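Local coordinates for putative phosphomethylpyrimidine kinase (Bacteroides thetaiotaomicron, PDB 3MBH), which probably phosphorylates pyridoxal with ATP, as expected of a ribokinase-clan pyridoxal kinase, and is seen here with pyridoxal bound, at residues K66-A69 with E70-L74; G84-S88 with P89-Q93; R257-G261 with Y262-N266; E273-L276 with H277-D280. All coordinates share one frame; numbering follows the deposited sequence.

Contact 1 (K66-A69 with E70-L74)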
# COMPACT_ATOMS: atom_id res chain seq x y z
N LYS A 66 -32.22 23.97 14.95
CA LYS A 66 -32.07 23.35 16.27
C LYS A 66 -30.69 22.70 16.39
O LYS A 66 -30.02 22.84 17.44
CB LYS A 66 -33.18 22.32 16.49
CG LYS A 66 -34.59 22.97 16.53
CD LYS A 66 -35.65 21.87 16.77
CE LYS A 66 -37.02 22.43 16.84
NZ LYS A 66 -37.96 21.33 16.77
N ILE A 67 -30.24 22.07 15.31
CA ILE A 67 -28.91 21.48 15.25
C ILE A 67 -27.82 22.58 15.31
O ILE A 67 -26.90 22.51 16.12
CB ILE A 67 -28.72 20.60 14.00
CG1 ILE A 67 -29.60 19.33 14.11
CG2 ILE A 67 -27.27 20.22 13.84
CD1 ILE A 67 -29.78 18.59 12.71
N ILE A 68 -27.94 23.59 14.46
CA ILE A 68 -26.99 24.73 14.48
C ILE A 68 -26.86 25.31 15.90
O ILE A 68 -25.73 25.58 16.38
CB ILE A 68 -27.43 25.77 13.45
CG1 ILE A 68 -27.25 25.19 12.03
CG2 ILE A 68 -26.67 27.12 13.62
CD1 ILE A 68 -27.98 26.01 10.89
N ALA A 69 -27.97 25.43 16.61
CA ALA A 69 -27.96 26.04 17.92
C ALA A 69 -27.12 25.22 18.90
O ALA A 69 -26.36 25.81 19.69
CB ALA A 69 -29.38 26.25 18.47
N GLU A 70 -27.21 23.88 18.79
CA GLU A 70 -26.41 23.01 19.65
C GLU A 70 -24.95 23.12 19.26
O GLU A 70 -24.07 23.14 20.12
CB GLU A 70 -26.85 21.55 19.54
CG GLU A 70 -28.25 21.27 20.02
CD GLU A 70 -28.48 21.72 21.44
OE1 GLU A 70 -27.65 21.44 22.30
OE2 GLU A 70 -29.52 22.37 21.72
N TRP A 71 -24.68 23.20 17.96
CA TRP A 71 -23.31 23.29 17.50
C TRP A 71 -22.63 24.57 18.05
O TRP A 71 -21.46 24.57 18.44
CB TRP A 71 -23.27 23.23 16.01
CG TRP A 71 -23.47 21.83 15.46
CD1 TRP A 71 -23.60 20.66 16.16
CD2 TRP A 71 -23.47 21.46 14.08
NE1 TRP A 71 -23.72 19.61 15.29
CE2 TRP A 71 -23.65 20.07 14.01
CE3 TRP A 71 -23.40 22.18 12.88
CZ2 TRP A 71 -23.71 19.39 12.79
CZ3 TRP A 71 -23.45 21.53 11.72
CH2 TRP A 71 -23.61 20.15 11.65
N LYS A 72 -23.41 25.65 18.12
CA LYS A 72 -22.91 26.87 18.72
C LYS A 72 -22.63 26.67 20.18
O LYS A 72 -21.60 27.14 20.63
CB LYS A 72 -23.88 28.04 18.53
CG LYS A 72 -24.04 28.51 17.09
CD LYS A 72 -24.69 29.90 16.98
CE LYS A 72 -24.95 30.22 15.52
NZ LYS A 72 -25.65 31.47 15.37
N LYS A 73 -23.51 25.99 20.92
CA LYS A 73 -23.26 25.74 22.35
C LYS A 73 -22.05 24.88 22.55
O LYS A 73 -21.34 25.09 23.51
CB LYS A 73 -24.39 25.00 23.07
CG LYS A 73 -25.69 25.69 23.08
CD LYS A 73 -26.75 24.76 23.66
CE LYS A 73 -28.09 25.44 23.81
NZ LYS A 73 -29.16 24.45 24.12
N LEU A 74 -21.81 23.92 21.67
CA LEU A 74 -20.63 23.05 21.76
C LEU A 74 -19.34 23.77 21.39
O LEU A 74 -18.26 23.22 21.59
CB LEU A 74 -20.73 21.85 20.82
CG LEU A 74 -21.71 20.74 21.21
CD1 LEU A 74 -21.85 19.78 20.07
CD2 LEU A 74 -21.23 20.04 22.47
O HOH W 1 -31.41 23.00 19.73

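Contact 2 (G84-S88 with P89-Q93). With PXL (3-hydroxy-5-(hydroxymethyl)-2-methylisonicotinaldehyde), chain G.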
# COMPACT_ATOMS: atom_id res chain seq x y z
N GLY A 84 -24.89 20.80 -0.58
CA GLY A 84 -25.44 20.21 -1.79
C GLY A 84 -26.97 20.27 -1.83
O GLY A 84 -27.61 21.39 -1.76
N TYR A 85 -27.57 19.11 -2.03
CA TYR A 85 -29.02 19.03 -2.14
C TYR A 85 -29.69 19.57 -0.87
O TYR A 85 -29.45 19.09 0.20
CB TYR A 85 -29.42 17.58 -2.42
CG TYR A 85 -30.90 17.32 -2.70
CD1 TYR A 85 -31.83 17.34 -1.66
CD2 TYR A 85 -31.37 17.09 -4.00
CE1 TYR A 85 -33.16 17.12 -1.89
CE2 TYR A 85 -32.70 16.85 -4.23
CZ TYR A 85 -33.60 16.88 -3.16
OH TYR A 85 -34.93 16.64 -3.35
N LEU A 86 -30.56 20.55 -1.03
CA LEU A 86 -31.30 21.17 0.06
C LEU A 86 -32.77 20.77 0.01
O LEU A 86 -33.32 20.47 -1.05
CB LEU A 86 -31.20 22.70 -0.01
CG LEU A 86 -29.78 23.23 -0.07
CD1 LEU A 86 -29.74 24.80 -0.15
CD2 LEU A 86 -28.93 22.76 1.11
N GLY A 87 -33.40 20.72 1.15
CA GLY A 87 -34.75 20.16 1.26
C GLY A 87 -35.94 21.08 1.08
O GLY A 87 -37.07 20.60 0.98
N SER A 88 -35.72 22.40 1.06
CA SER A 88 -36.78 23.34 0.73
C SER A 88 -36.13 24.69 0.37
O SER A 88 -34.98 24.93 0.67
CB SER A 88 -37.76 23.53 1.92
OG SER A 88 -37.20 24.42 2.90
N PRO A 89 -36.88 25.58 -0.25
CA PRO A 89 -36.30 26.92 -0.50
C PRO A 89 -35.97 27.74 0.75
O PRO A 89 -35.14 28.66 0.67
CB PRO A 89 -37.37 27.61 -1.36
CG PRO A 89 -38.19 26.45 -1.90
CD PRO A 89 -38.17 25.38 -0.90
N ARG A 90 -36.61 27.44 1.87
CA ARG A 90 -36.34 28.10 3.14
C ARG A 90 -34.90 27.81 3.66
O ARG A 90 -34.36 28.52 4.47
CB ARG A 90 -37.38 27.68 4.19
CG ARG A 90 -38.74 28.25 3.90
CD ARG A 90 -39.91 27.65 4.67
NE ARG A 90 -40.23 26.31 4.13
CZ ARG A 90 -40.11 25.17 4.80
NH1 ARG A 90 -39.75 25.15 6.07
NH2 ARG A 90 -40.45 24.04 4.20
N GLN A 91 -34.31 26.73 3.19
CA GLN A 91 -32.99 26.35 3.66
C GLN A 91 -31.91 27.27 3.17
O GLN A 91 -30.90 27.41 3.82
CB GLN A 91 -32.65 24.90 3.29
CG GLN A 91 -33.63 23.92 3.92
CD GLN A 91 -33.21 22.48 3.84
OE1 GLN A 91 -32.12 22.18 3.34
NE2 GLN A 91 -34.09 21.57 4.27
N ILE A 92 -32.13 27.95 2.05
CA ILE A 92 -31.03 28.75 1.52
C ILE A 92 -30.59 29.80 2.54
O ILE A 92 -29.42 29.93 2.85
CB ILE A 92 -31.30 29.35 0.16
CG1 ILE A 92 -31.05 28.28 -0.92
CG2 ILE A 92 -30.35 30.60 -0.05
CD1 ILE A 92 -32.21 27.17 -1.03
N GLN A 93 -31.54 30.47 3.16
CA GLN A 93 -31.19 31.55 4.09
C GLN A 93 -30.65 31.02 5.42
O GLN A 93 -29.79 31.62 6.03
CB GLN A 93 -32.37 32.49 4.30
CG GLN A 93 -32.46 33.60 3.30
CD GLN A 93 -31.19 34.52 3.23
OE1 GLN A 93 -30.58 34.89 4.25
NE2 GLN A 93 -30.80 34.84 2.01
OP4 PXL G . -26.60 15.67 -5.65
C5A PXL G . -27.49 14.84 -6.38
C5 PXL G . -28.66 14.46 -5.46
C6 PXL G . -28.67 14.56 -4.08
N1 PXL G . -29.73 14.24 -3.35
C2 PXL G . -30.90 13.75 -3.82
C3 PXL G . -31.01 13.57 -5.27
C4 PXL G . -29.85 13.98 -6.10
C4A PXL G . -29.78 13.82 -7.55
O4A PXL G . -30.64 13.11 -7.97
O3 PXL G . -32.12 13.14 -5.90
C2A PXL G . -31.96 13.40 -2.78

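Contact 3 (R257-G261 with Y262-N266)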
# COMPACT_ATOMS: atom_id res chain seq x y z
N ARG A 257 -16.07 2.67 -14.79
CA ARG A 257 -15.38 1.48 -15.35
C ARG A 257 -15.61 0.19 -14.56
O ARG A 257 -15.52 -0.91 -15.10
CB ARG A 257 -13.87 1.74 -15.41
CG ARG A 257 -13.34 2.31 -16.71
CD ARG A 257 -12.08 3.14 -16.53
NE ARG A 257 -10.84 2.36 -16.58
CZ ARG A 257 -10.13 2.15 -17.68
NH1 ARG A 257 -9.02 1.45 -17.61
NH2 ARG A 257 -10.52 2.62 -18.84
N ALA A 258 -15.83 0.33 -13.25
CA ALA A 258 -16.07 -0.79 -12.34
C ALA A 258 -17.48 -1.38 -12.56
O ALA A 258 -17.70 -2.52 -12.23
CB ALA A 258 -15.83 -0.37 -10.84
N THR A 259 -18.41 -0.62 -13.14
CA THR A 259 -19.77 -1.13 -13.43
C THR A 259 -19.89 -1.86 -14.75
O THR A 259 -20.98 -2.36 -15.09
CB THR A 259 -20.83 0.01 -13.47
OG1 THR A 259 -20.69 0.78 -14.67
CG2 THR A 259 -20.78 0.86 -12.24
N PHE A 260 -18.82 -1.94 -15.54
CA PHE A 260 -18.93 -2.46 -16.87
C PHE A 260 -18.85 -4.01 -16.95
O PHE A 260 -18.11 -4.68 -16.22
CB PHE A 260 -17.86 -1.94 -17.83
CG PHE A 260 -17.86 -0.45 -18.09
CD1 PHE A 260 -18.95 0.39 -17.80
CD2 PHE A 260 -16.76 0.08 -18.77
CE1 PHE A 260 -18.90 1.69 -18.09
CE2 PHE A 260 -16.70 1.37 -19.09
CZ PHE A 260 -17.74 2.21 -18.76
N GLY A 261 -19.56 -4.56 -17.91
CA GLY A 261 -19.38 -5.98 -18.20
C GLY A 261 -20.37 -6.88 -17.49
O GLY A 261 -20.24 -8.09 -17.49
N TYR A 262 -21.39 -6.29 -16.90
CA TYR A 262 -22.52 -7.07 -16.42
C TYR A 262 -23.69 -6.16 -16.27
O TYR A 262 -23.54 -4.93 -16.40
CB TYR A 262 -22.21 -7.74 -15.08
CG TYR A 262 -21.94 -6.77 -14.02
CD1 TYR A 262 -20.76 -6.04 -14.01
CD2 TYR A 262 -22.89 -6.55 -12.99
CE1 TYR A 262 -20.52 -5.09 -13.00
CE2 TYR A 262 -22.65 -5.63 -11.97
CZ TYR A 262 -21.45 -4.91 -12.01
OH TYR A 262 -21.17 -4.02 -11.04
N GLU A 263 -24.86 -6.76 -16.05
CA GLU A 263 -26.07 -6.01 -16.06
C GLU A 263 -26.16 -5.17 -14.81
O GLU A 263 -26.12 -5.67 -13.71
CB GLU A 263 -27.31 -6.88 -16.33
CG GLU A 263 -27.56 -6.95 -17.87
CD GLU A 263 -28.95 -7.41 -18.26
OE1 GLU A 263 -29.83 -7.51 -17.34
OE2 GLU A 263 -29.16 -7.67 -19.48
N TYR A 264 -26.15 -3.87 -14.99
CA TYR A 264 -25.97 -2.97 -13.88
C TYR A 264 -27.07 -1.94 -14.00
O TYR A 264 -27.37 -1.47 -15.09
CB TYR A 264 -24.57 -2.33 -13.92
CG TYR A 264 -24.28 -1.47 -12.71
CD1 TYR A 264 -23.95 -2.05 -11.52
CD2 TYR A 264 -24.41 -0.08 -12.76
CE1 TYR A 264 -23.71 -1.27 -10.37
CE2 TYR A 264 -24.16 0.71 -11.62
CZ TYR A 264 -23.80 0.10 -10.43
OH TYR A 264 -23.56 0.82 -9.27
N ASP A 265 -27.68 -1.60 -12.89
CA ASP A 265 -28.66 -0.52 -12.82
C ASP A 265 -27.93 0.76 -12.48
O ASP A 265 -27.63 1.01 -11.30
CB ASP A 265 -29.70 -0.83 -11.74
CG ASP A 265 -30.77 0.21 -11.64
OD1 ASP A 265 -30.75 1.24 -12.36
OD2 ASP A 265 -31.66 0.02 -10.79
N ASN A 266 -27.63 1.54 -13.51
CA ASN A 266 -26.87 2.77 -13.38
C ASN A 266 -27.48 3.75 -12.40
O ASN A 266 -26.79 4.64 -11.94
CB ASN A 266 -26.71 3.48 -14.72
CG ASN A 266 -25.86 2.72 -15.70
OD1 ASN A 266 -25.24 1.70 -15.40
ND2 ASN A 266 -25.82 3.25 -16.91
O HOH W 2 -22.75 1.19 -16.32
O HOH W 3 -22.77 -2.36 -17.12

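Contact 4 (E273-L276 with H277-D280)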
# COMPACT_ATOMS: atom_id res chain seq x y z
N GLU A 273 -17.53 1.83 -3.43
CA GLU A 273 -16.78 0.99 -2.47
C GLU A 273 -15.75 0.19 -3.10
O GLU A 273 -14.72 -0.13 -2.50
CB GLU A 273 -17.70 0.13 -1.60
CG GLU A 273 -18.56 1.00 -0.71
CD GLU A 273 -19.71 1.61 -1.38
OE1 GLU A 273 -20.02 1.23 -2.56
OE2 GLU A 273 -20.33 2.47 -0.73
N LYS A 274 -15.94 -0.04 -4.39
CA LYS A 274 -15.01 -0.82 -5.12
C LYS A 274 -13.77 -0.01 -5.47
O LYS A 274 -12.69 -0.59 -5.64
CB LYS A 274 -15.73 -1.37 -6.37
CG LYS A 274 -15.05 -2.40 -7.12
CD LYS A 274 -15.14 -3.78 -6.53
CE LYS A 274 -14.13 -4.64 -7.38
NZ LYS A 274 -14.03 -6.03 -6.94
N VAL A 275 -13.85 1.31 -5.53
CA VAL A 275 -12.67 2.09 -5.94
C VAL A 275 -12.14 3.04 -4.89
O VAL A 275 -11.17 3.75 -5.10
CB VAL A 275 -12.94 2.85 -7.24
CG1 VAL A 275 -13.15 1.83 -8.39
CG2 VAL A 275 -14.14 3.84 -7.09
N LEU A 276 -12.75 3.01 -3.72
CA LEU A 276 -12.44 3.98 -2.69
C LEU A 276 -10.94 3.99 -2.28
O LEU A 276 -10.36 5.05 -2.07
CB LEU A 276 -13.33 3.69 -1.48
CG LEU A 276 -13.54 4.69 -0.36
CD1 LEU A 276 -14.08 6.03 -0.88
CD2 LEU A 276 -14.48 4.05 0.69
N HIS A 277 -10.30 2.84 -2.23
CA HIS A 277 -8.91 2.83 -1.87
C HIS A 277 -7.99 3.37 -2.93
O HIS A 277 -6.81 3.45 -2.69
CB HIS A 277 -8.50 1.44 -1.33
CG HIS A 277 -9.29 1.06 -0.11
ND1 HIS A 277 -8.82 1.24 1.17
CD2 HIS A 277 -10.57 0.60 0.02
CE1 HIS A 277 -9.74 0.85 2.04
NE2 HIS A 277 -10.82 0.48 1.36
N ASN A 278 -8.50 3.78 -4.09
CA ASN A 278 -7.65 4.41 -5.08
C ASN A 278 -7.55 5.90 -4.97
O ASN A 278 -6.75 6.51 -5.67
CB ASN A 278 -8.07 4.01 -6.49
CG ASN A 278 -8.02 2.52 -6.67
OD1 ASN A 278 -7.04 1.87 -6.30
ND2 ASN A 278 -9.08 1.97 -7.18
N LEU A 279 -8.27 6.50 -4.03
CA LEU A 279 -8.18 7.96 -3.82
C LEU A 279 -6.79 8.44 -3.50
O LEU A 279 -6.44 9.59 -3.72
CB LEU A 279 -9.09 8.43 -2.68
CG LEU A 279 -10.52 8.72 -2.98
CD1 LEU A 279 -11.31 8.91 -1.68
CD2 LEU A 279 -10.57 9.93 -3.89
N ASP A 280 -6.00 7.55 -2.96
CA ASP A 280 -4.69 7.86 -2.45
C ASP A 280 -3.56 7.97 -3.44
O ASP A 280 -2.46 8.42 -3.09
CB ASP A 280 -4.27 6.72 -1.51
CG ASP A 280 -4.37 7.12 -0.09
OD1 ASP A 280 -4.33 8.36 0.09
OD2 ASP A 280 -4.48 6.24 0.81
O HOH W 4 -11.26 0.45 -3.04

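Contact 1 (K66-A69 with E70-L74)
Between residues 66-69 and 70-73 the backbone forms regular alpha-helical bonds, from Glu-70 N to Lys-66 O through to Lys-73 N to Ala-69 O; the bond from Trp-71 N to Ile-67 O measures 3.0 Å. On the buried side Ile-67 and Trp-71 lie side by side and point the same way. With chi1 at -68°, Ile-67 CG2 lies anti to the backbone N, on the side where it meets the indole. CG2 sits over one face, 3.9 Å from the centroid of the six-membered ring, a CH-pi contact. Its nearest ring atom is Trp-71 CE2, at 3.6 Å. Ile-67 O lies over a face of the ring, 3.6 Å from Trp-71 CG. The solvent side is polar. Lys-73 reaches back, extended beyond CG, and its NZ makes a salt bridge of 3.2 Å with Glu-70 OE2. A water bridges the same OE2 and Lys-66 O, donating to both, at 2.8 Å from Glu-70 OE2. Trp-71 NE1 donates to Ser-47 O of the second subunit. Replacing the indole by an alanine methyl is likely to leave that carbonyl without this donor and Ile-67 CG2 without its ring. Within its own chain the indole meets Phe-78 edge-to-face and touches Leu-41 and Val-76. On the side of helix 91-102, Ile-68 CG2 lies beside Lys-72 CE at 4.0 Å. Ile-68 packs on Ile-94, Phe-98 and Phe-102 of that helix, and Lys-72 pairs with Asp-101, so helix 64-73 is wedged between helix 91-102 and the second subunit.

Contact 2 (G84-S88 with P89-Q93)
The guanidinium of Arg-90 lies over Ser-88, with OG 3.4 Å above its plane, toward the rim. Its NH2 forms a salt bridge with Asp-59. The Tyr-85 ring has pyridoxal against one face: the 2-methyl carbon C2A stands 3.7 Å above the plane, over the ring centre. Tyr-85 CD2 is 3.4 Å from the pyridoxal N1. The Phe-125 ring also meets Tyr-85, with planes at about 35°. A serine in place of Tyr-85 would probably leave this side of the ligand without its aromatic cover and give it room to shift. The Gln-91 amide is approached from above its plane: Gly-87 N donates to OE1 at 2.9 Å, nearly straight at 166°. Its NE2 is held by Thr-43 O and Thr-61 OG1. This is the loop from strand 80-83 into helix 91-102, with a type I turn from Ser-88 to Gln-91. Gln-91 N bonds to Ser-88 O at 3.2 Å. Ser-88 OG, placed between the backbone N and the carbonyl carbon (chi1 79°), accepts a weak capping bond from Arg-90 N and bonds to Thr-61 OG1. Leu-86 CD1 meets Ile-92 CD1 at 3.5 Å, the two side chains crossing at about a right angle.

Contact 3 (R257-G261 with Y262-N266)
Thr-259 packs tightly against Tyr-264. Its CG2 lies over one face of the phenol, 3.7 Å from the ring centroid in a CH-pi contact. The closest ring atom is Tyr-264 CE2, 3.4 Å from that methyl. The threonine holds CG2 anti to its carbonyl carbon, with OG1 at chi1 74°; this sends the methyl to the ring and leaves OG1 to Ile-256 O. Tyr-262 leans on backbone rather than on a side chain. Ala-258 O lies at its ring edge, in plane, and CE1 is 3.5 Å from Thr-259 O. Gly-261 makes the bend with phi 95°, where a side chain would press on the preceding carbonyl O. Two waters link the looser, polar side. One donates to Thr-259 O, at 2.7 Å, and to Tyr-262 O, at 2.8 Å. Another donates to Thr-259 OG1 and to Asn-266 OD1, in both cases at 2.7 Å. Phe-260 faces the other way and meets Arg-207 of the third subunit in a cation-pi contact. Tyr-264 OH bonds to Gly-269 O. Ring packing and water thus join the two halves of this bend without a direct polar bond, and burying Tyr-262 N unpaired probably costs some stability.

Contact 4 (E273-L276 with H277-D280)
A 3-10 turn links Val-275 and Leu-276 to Asn-278 and Leu-279, where short helix 272-275 runs on into the loop that carries the zinc ligands His-277 and Asp-280. No zinc is bound to this chain here. Two bonds of the three-residue spacing define the turn. Asn-278 N donates to Val-275 O at 2.9 Å, and Leu-279 N to Leu-276 O at 3.2 Å. The second is almost straight, at 171°. Both donors stand above the carbonyl planes. Asn-278 CB lies 3.4 Å from Val-275 O. The leucines cross obliquely. With CG anti to its backbone N (chi1 -164°), Leu-276 brings CD1 to 4.1 Å from Leu-279 CD1. Leu-279 packs on Ile-30 and Ser-33 of helix 24-33 and on Phe-251 of helix 241-257. Leu-276 touches both Ser-33 of its own chain and Ser-32 of the second subunit. His-277 N donates to a water oxygen 2.7 Å away, which in turn makes a weak bond to Lys-274 O; this water lies in the plane of the imidazole, at its edge. His-277 NE2 is bonded to Ser-33 O of the second subunit, and Asp-280 packs on His-277 of that subunit. Bringing an aspartate against a histidine of the other chain is consistent with a zinc site formed at this interface.

In the fold
From the N terminus, contact 1 comes first, on helix 64-73. Contact 2 follows after strand 80-83 and closes the loop into helix 91-102, the helix that contact 1 packs on; the two centres are about 18 Å apart. Contact 3 shapes the loop after helix 241-257, and contact 4 follows at helix 272-275. All four are local and lie in series; none nests in or crosses another. Contacts 3 and 4 touch through Ala-258 and Val-275. Contacts 2 and 4 lie on opposite sides of the chain's centre. Contacts 1 and 4 both meet the second subunit, contacts 3 and 4 the third, while contact 2 supplies a wall of the pyridoxal pocket.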